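Local coordinates for protein type III effector XopAI (Xanthomonas citri, PDB 6K93) that probably acts inside host plant cells as a type III effector, using a mono-ADP-ribosyltransferase-like domain that appears to bind arginine-containing peptides, at residues D109-R114 and A206-P211; E118-F123 and Y162-D167. All coordinates share one frame; numbering follows the deposited sequence.

Contact 1. Residues D109-R114 and A206-P211; sequences DGAQFR and ALHSLP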
loop_
_atom_site.group_PDB
_atom_site.type_symbol
_atom_site.label_atom_id
_atom_site.label_comp_id
_atom_site.label_asym_id
_atom_site.label_seq_id
_atom_site.Cartn_x
_atom_site.Cartn_y
_atom_site.Cartn_z
ATOM N N ASP A 109 13.591 3.445 -9.121
ATOM C CA ASP A 109 12.701 4.371 -9.793
ATOM C C ASP A 109 12.201 5.468 -8.869
ATOM O O ASP A 109 11.870 6.559 -9.352
ATOM C CB ASP A 109 11.505 3.624 -10.375
ATOM C CG ASP A 109 11.875 2.751 -11.565
ATOM O OD1 ASP A 109 13.079 2.663 -11.884
ATOM O OD2 ASP A 109 10.964 2.148 -12.161
ATOM N N GLY A 110 12.158 5.215 -7.568
ATOM C CA GLY A 110 11.677 6.214 -6.628
ATOM C C GLY A 110 10.334 6.773 -7.035
ATOM O O GLY A 110 9.397 6.037 -7.347
ATOM N N ALA A 111 10.228 8.101 -7.041
ATOM C CA ALA A 111 8.959 8.754 -7.350
ATOM C C ALA A 111 8.550 8.624 -8.811
ATOM O O ALA A 111 7.430 9.022 -9.161
ATOM C CB ALA A 111 9.028 10.239 -6.977
ATOM N N GLN A 112 9.404 8.074 -9.671
ATOM C CA GLN A 112 9.039 7.861 -11.062
ATOM C C GLN A 112 8.491 6.460 -11.318
ATOM O O GLN A 112 8.212 6.113 -12.471
ATOM C CB GLN A 112 10.255 8.119 -11.963
ATOM C CG GLN A 112 11.002 9.432 -11.641
ATOM C CD GLN A 112 10.077 10.638 -11.464
ATOM O OE1 GLN A 112 10.183 11.377 -10.478
ATOM N NE2 GLN A 112 9.173 10.844 -12.417
ATOM N N PHE A 113 8.330 5.655 -10.265
ATOM C CA PHE A 113 7.732 4.331 -10.408
ATOM C C PHE A 113 6.340 4.443 -11.014
ATOM O O PHE A 113 5.518 5.220 -10.541
ATOM C CB PHE A 113 7.654 3.646 -9.029
ATOM C CG PHE A 113 7.224 2.199 -9.095
ATOM C CD1 PHE A 113 5.908 1.857 -9.346
ATOM C CD2 PHE A 113 8.138 1.188 -8.878
ATOM C CE1 PHE A 113 5.526 0.551 -9.424
ATOM C CE2 PHE A 113 7.748 -0.141 -8.942
ATOM C CZ PHE A 113 6.442 -0.452 -9.212
ATOM N N ARG A 114 6.069 3.651 -12.047
ATOM C CA ARG A 114 4.746 3.619 -12.651
ATOM C C ARG A 114 4.386 2.207 -13.096
ATOM O O ARG A 114 5.209 1.496 -13.685
ATOM C CB ARG A 114 4.664 4.551 -13.886
ATOM C CG ARG A 114 4.904 6.027 -13.620
ATOM C CD ARG A 114 3.726 6.654 -12.859
ATOM N NE ARG A 114 3.837 8.093 -12.715
ATOM C CZ ARG A 114 4.568 8.713 -11.795
ATOM N NH1 ARG A 114 5.298 8.037 -10.930
ATOM N NH2 ARG A 114 4.577 10.055 -11.739
ATOM N N ALA A 206 0.272 4.356 -7.844
ATOM C CA ALA A 206 -0.706 5.361 -7.449
ATOM C C ALA A 206 -0.088 6.375 -6.500
ATOM O O ALA A 206 -0.305 7.586 -6.629
ATOM C CB ALA A 206 -1.903 4.700 -6.790
ATOM N N LEU A 207 0.651 5.894 -5.500
ATOM C CA LEU A 207 1.191 6.793 -4.487
ATOM C C LEU A 207 2.208 7.755 -5.065
ATOM O O LEU A 207 2.286 8.913 -4.621
ATOM C CB LEU A 207 1.786 5.995 -3.336
ATOM C CG LEU A 207 0.738 5.217 -2.512
ATOM C CD1 LEU A 207 1.439 4.232 -1.588
ATOM C CD2 LEU A 207 -0.134 6.153 -1.698
ATOM N N HIS A 208 2.982 7.322 -6.054
ATOM C CA HIS A 208 3.979 8.202 -6.632
ATOM C C HIS A 208 3.448 9.032 -7.787
ATOM O O HIS A 208 4.129 9.969 -8.213
ATOM C CB HIS A 208 5.191 7.383 -7.088
ATOM C CG HIS A 208 6.048 6.910 -5.960
ATOM N ND1 HIS A 208 6.579 7.775 -5.024
ATOM C CD2 HIS A 208 6.457 5.668 -5.599
ATOM C CE1 HIS A 208 7.285 7.088 -4.147
ATOM N NE2 HIS A 208 7.230 5.810 -4.475
ATOM N N SER A 209 2.248 8.741 -8.285
ATOM C CA SER A 209 1.693 9.535 -9.364
ATOM C C SER A 209 0.655 10.541 -8.878
ATOM O O SER A 209 0.385 11.507 -9.602
ATOM C CB SER A 209 1.100 8.630 -10.442
ATOM O OG SER A 209 0.094 7.801 -9.976
ATOM N N LEU A 210 0.103 10.376 -7.666
ATOM C CA LEU A 210 -0.807 11.382 -7.124
ATOM C C LEU A 210 -0.120 12.742 -7.128
ATOM O O LEU A 210 1.065 12.835 -6.785
ATOM C CB LEU A 210 -1.226 11.058 -5.689
ATOM C CG LEU A 210 -2.339 10.018 -5.538
ATOM C CD1 LEU A 210 -2.526 9.620 -4.100
ATOM C CD2 LEU A 210 -3.671 10.493 -6.145
ATOM N N PRO A 211 -0.822 13.814 -7.483
ATOM C CA PRO A 211 -0.182 15.133 -7.464
ATOM C C PRO A 211 0.153 15.584 -6.048
ATOM O O PRO A 211 -0.363 15.067 -5.047
ATOM C CB PRO A 211 -1.205 16.055 -8.129
ATOM C CG PRO A 211 -2.500 15.311 -8.138
ATOM C CD PRO A 211 -2.191 13.835 -8.028
#
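The imidazole of H208 slides beneath the turn that follows helix 95-109, and it contributes the largest single share of the buried surface. Its contacts there are those of a flat ring against backbone: CA of A111 sits over the face, 3.8 Å from the ring centroid and 29° off the normal, a CH-pi contact, while G110 O lies above the same ring near its rim, 3.4 Å from H208 CD2. Histidine suits this place because a thin aromatic ring can lie flat under a peptide. CB of A111, small enough to let the two backbones approach, comes no nearer than 4.0 Å to H208 ND1. G110, with positive phi, ends the preceding helix and turns the chain, a conformation that glycine adopts easily.

R114 is held by its own loop, and its guanidinium meets helix 194-209 by van der Waals contact. Bent at chi2 (-72°), its chain curls back over that loop, where NH1 donates to two carbonyls, A111 O at 2.9 Å and F113 O at 2.9 Å. Both acceptors lie in the guanidinium plane, so the pair of bonds fixes the group's rotation and clamps the turn. One face of the group is thereby laid over S209, whose CB is 3.6 Å from R114 NE; the serine hydroxyl bonds instead to S205 O, one turn back.

The loop between helices 95-109 and 117-128 thus rests on the C-terminal end of helix 194-209, with F113 directed back among L102, V106 and I204, and with H208 also touching P289 in a loop of the strand-rich part.

Contact 2. Residues E118-F123 and Y162-D167; sequences EERKQF and YMATED
R120 reaches from helix 117-128 across the start of helix 165-174, meeting A164, E166 and D167. Its CB packs 3.9 Å from E166 CB, the start of an apolar contact that the arginine's methylenes continue. Further out, R120 CD lies 3.6 Å from A164 CB, and the same methyl group sits over one face of the guanidinium; alanine, at the N-cap position, is small enough for the long chain to pass across it. The bend at chi3 (-66°) leaves NE facing E166 while the rest of the guanidinium leads away; the glutamate's own chain folds at chi2 (88°) to meet it.

The two side chains cross at about a right angle, with guanidinium and carboxylate planes 39° apart. R120 NE and E166 OE1, 3.4 Å apart, form a salt bridge. A water in the guanidinium plane completes the link, accepting from R120 NE at 2.9 Å and donating to E166 OE2 at 2.9 Å. D167 directs its carboxylate oxygens to S115 and S205, so it probably adds only a more distant favourable charge.

One turn later, F123 CE2 lies 3.5 Å from E166 O, the carbonyl approaching the ring obliquely, while the ring packs against F199 and W143, an aromatic setting that suits a buried phenylalanine.

The arrangement is a helix-helix contact within the ADP-ribosyltransferase domain's helical part, with F123 against a backbone carbonyl and R120 bridged by charge and water.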
loop_
_atom_site.group_PDB
_atom_site.type_symbol
_atom_site.label_atom_id
_atom_site.label_comp_id
_atom_site.label_asym_id
_atom_site.label_seq_id
_atom_site.Cartn_x
_atom_site.Cartn_y
_atom_site.Cartn_z
ATOM N N GLU A 118 0.204 -3.692 -18.826
ATOM C CA GLU A 118 0.213 -5.118 -18.525
ATOM C C GLU A 118 0.124 -5.371 -17.016
ATOM O O GLU A 118 -0.617 -6.248 -16.566
ATOM C CB GLU A 118 1.485 -5.718 -19.136
ATOM C CG GLU A 118 1.529 -5.663 -20.695
ATOM C CD GLU A 118 1.714 -4.273 -21.315
ATOM O OE1 GLU A 118 2.255 -3.341 -20.665
ATOM O OE2 GLU A 118 1.319 -4.108 -22.490
ATOM N N GLU A 119 0.833 -4.576 -16.211
ATOM C CA GLU A 119 0.751 -4.726 -14.756
ATOM C C GLU A 119 -0.632 -4.372 -14.226
ATOM O O GLU A 119 -1.092 -4.968 -13.243
ATOM C CB GLU A 119 1.837 -3.867 -14.094
ATOM C CG GLU A 119 3.215 -4.449 -14.347
ATOM C CD GLU A 119 4.383 -3.508 -14.064
ATOM O OE1 GLU A 119 4.166 -2.312 -13.877
ATOM O OE2 GLU A 119 5.533 -4.023 -14.053
ATOM N N ARG A 120 -1.291 -3.379 -14.828
ATOM C CA ARG A 120 -2.644 -3.041 -14.407
ATOM C C ARG A 120 -3.612 -4.179 -14.701
ATOM O O ARG A 120 -4.519 -4.438 -13.903
ATOM C CB ARG A 120 -3.064 -1.727 -15.070
ATOM C CG ARG A 120 -2.138 -0.607 -14.630
ATOM C CD ARG A 120 -2.664 0.771 -14.950
ATOM N NE ARG A 120 -2.778 1.092 -16.368
ATOM C CZ ARG A 120 -1.851 1.724 -17.077
ATOM N NH1 ARG A 120 -0.702 2.066 -16.516
ATOM N NH2 ARG A 120 -2.071 1.981 -18.352
ATOM N N LYS A 121 -3.418 -4.884 -15.823
ATOM C CA LYS A 121 -4.259 -6.035 -16.133
ATOM C C LYS A 121 -3.950 -7.194 -15.188
ATOM O O LYS A 121 -4.853 -7.936 -14.787
ATOM C CB LYS A 121 -4.050 -6.453 -17.592
ATOM C CG LYS A 121 -5.110 -7.408 -18.120
ATOM C CD LYS A 121 -4.624 -8.091 -19.394
ATOM C CE LYS A 121 -4.410 -7.098 -20.529
ATOM N NZ LYS A 121 -4.286 -7.797 -21.839
ATOM N N GLN A 122 -2.676 -7.360 -14.813
ATOM C CA GLN A 122 -2.315 -8.350 -13.807
ATOM C C GLN A 122 -2.968 -8.033 -12.479
ATOM O O GLN A 122 -3.460 -8.930 -11.794
ATOM C CB GLN A 122 -0.799 -8.422 -13.659
ATOM C CG GLN A 122 -0.129 -9.144 -14.820
ATOM C CD GLN A 122 1.334 -8.800 -14.998
ATOM O OE1 GLN A 122 1.916 -8.011 -14.263
ATOM N NE2 GLN A 122 1.948 -9.423 -16.003
ATOM N N PHE A 123 -2.994 -6.753 -12.101
ATOM C CA PHE A 123 -3.653 -6.386 -10.854
ATOM C C PHE A 123 -5.158 -6.687 -10.926
ATOM O O PHE A 123 -5.755 -7.201 -9.969
ATOM C CB PHE A 123 -3.383 -4.904 -10.544
ATOM C CG PHE A 123 -4.273 -4.338 -9.481
ATOM C CD1 PHE A 123 -4.346 -4.939 -8.239
ATOM C CD2 PHE A 123 -5.042 -3.210 -9.720
ATOM C CE1 PHE A 123 -5.182 -4.455 -7.264
ATOM C CE2 PHE A 123 -5.878 -2.713 -8.742
ATOM C CZ PHE A 123 -5.957 -3.327 -7.513
ATOM N N TYR A 162 -4.488 12.468 -15.023
ATOM C CA TYR A 162 -3.364 11.694 -15.523
ATOM C C TYR A 162 -3.199 10.368 -14.804
ATOM O O TYR A 162 -2.386 9.545 -15.245
ATOM C CB TYR A 162 -2.072 12.509 -15.415
ATOM C CG TYR A 162 -2.190 13.839 -16.105
ATOM C CD1 TYR A 162 -2.308 13.911 -17.475
ATOM C CD2 TYR A 162 -2.222 15.003 -15.373
ATOM C CE1 TYR A 162 -2.435 15.127 -18.107
ATOM C CE2 TYR A 162 -2.357 16.219 -15.990
ATOM C CZ TYR A 162 -2.467 16.266 -17.363
ATOM O OH TYR A 162 -2.599 17.491 -17.981
ATOM N N MET A 163 -3.940 10.153 -13.718
ATOM C CA MET A 163 -3.863 8.894 -12.996
ATOM C C MET A 163 -4.412 7.764 -13.841
ATOM O O MET A 163 -5.414 7.931 -14.541
ATOM C CB MET A 163 -4.666 8.963 -11.704
ATOM C CG MET A 163 -4.235 10.033 -10.743
ATOM S SD MET A 163 -2.604 9.752 -10.073
ATOM C CE MET A 163 -2.834 8.269 -9.043
ATOM N N ALA A 164 -3.768 6.595 -13.748
ATOM C CA ALA A 164 -4.341 5.388 -14.323
ATOM C C ALA A 164 -5.496 4.932 -13.458
ATOM O O ALA A 164 -5.365 4.882 -12.247
ATOM C CB ALA A 164 -3.283 4.301 -14.432
ATOM N N THR A 165 -6.628 4.598 -14.067
ATOM C CA THR A 165 -7.801 4.263 -13.271
ATOM C C THR A 165 -7.526 3.079 -12.360
ATOM O O THR A 165 -7.973 3.069 -11.206
ATOM C CB THR A 165 -8.983 3.971 -14.188
ATOM O OG1 THR A 165 -9.160 5.077 -15.071
ATOM C CG2 THR A 165 -10.251 3.758 -13.407
ATOM N N GLU A 166 -6.812 2.058 -12.865
ATOM C CA GLU A 166 -6.535 0.892 -12.043
ATOM C C GLU A 166 -5.612 1.226 -10.870
ATOM O O GLU A 166 -5.669 0.571 -9.831
ATOM C CB GLU A 166 -5.891 -0.204 -12.883
ATOM C CG GLU A 166 -6.767 -0.729 -14.004
ATOM C CD GLU A 166 -6.622 0.054 -15.304
ATOM O OE1 GLU A 166 -6.064 1.162 -15.331
ATOM O OE2 GLU A 166 -7.074 -0.495 -16.343
ATOM N N ASP A 167 -4.734 2.214 -11.005
ATOM C CA ASP A 167 -3.916 2.618 -9.866
ATOM C C ASP A 167 -4.789 3.213 -8.764
ATOM O O ASP A 167 -4.573 2.939 -7.580
ATOM C CB ASP A 167 -2.860 3.628 -10.298
ATOM C CG ASP A 167 -1.732 3.017 -11.100
ATOM O OD1 ASP A 167 -1.601 1.763 -11.226
ATOM O OD2 ASP A 167 -0.933 3.824 -11.638
HETATM O O HOH W 1 -4.885 -0.015 -18.104
#

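Contact 1 and contact 2 have centres about 13 Å apart and touch directly. M163, two residues before helix 165-174, places its CE 3.1 Å from S209 OG, and the methyl of A206 lies 3.3 Å from D167 O, so helix 194-209 packs against both the 109-114 loop and the start of helix 165-174. S205, the serine partner of D167 in contact 2, belongs to helix 194-209, the helix of contact 1, and so ties the two contacts. Along the chain, contact 2 is nested within the loop closed by contact 1; together they join helices 117-128, 165-174 and 194-209 and the loop after helix 95-109.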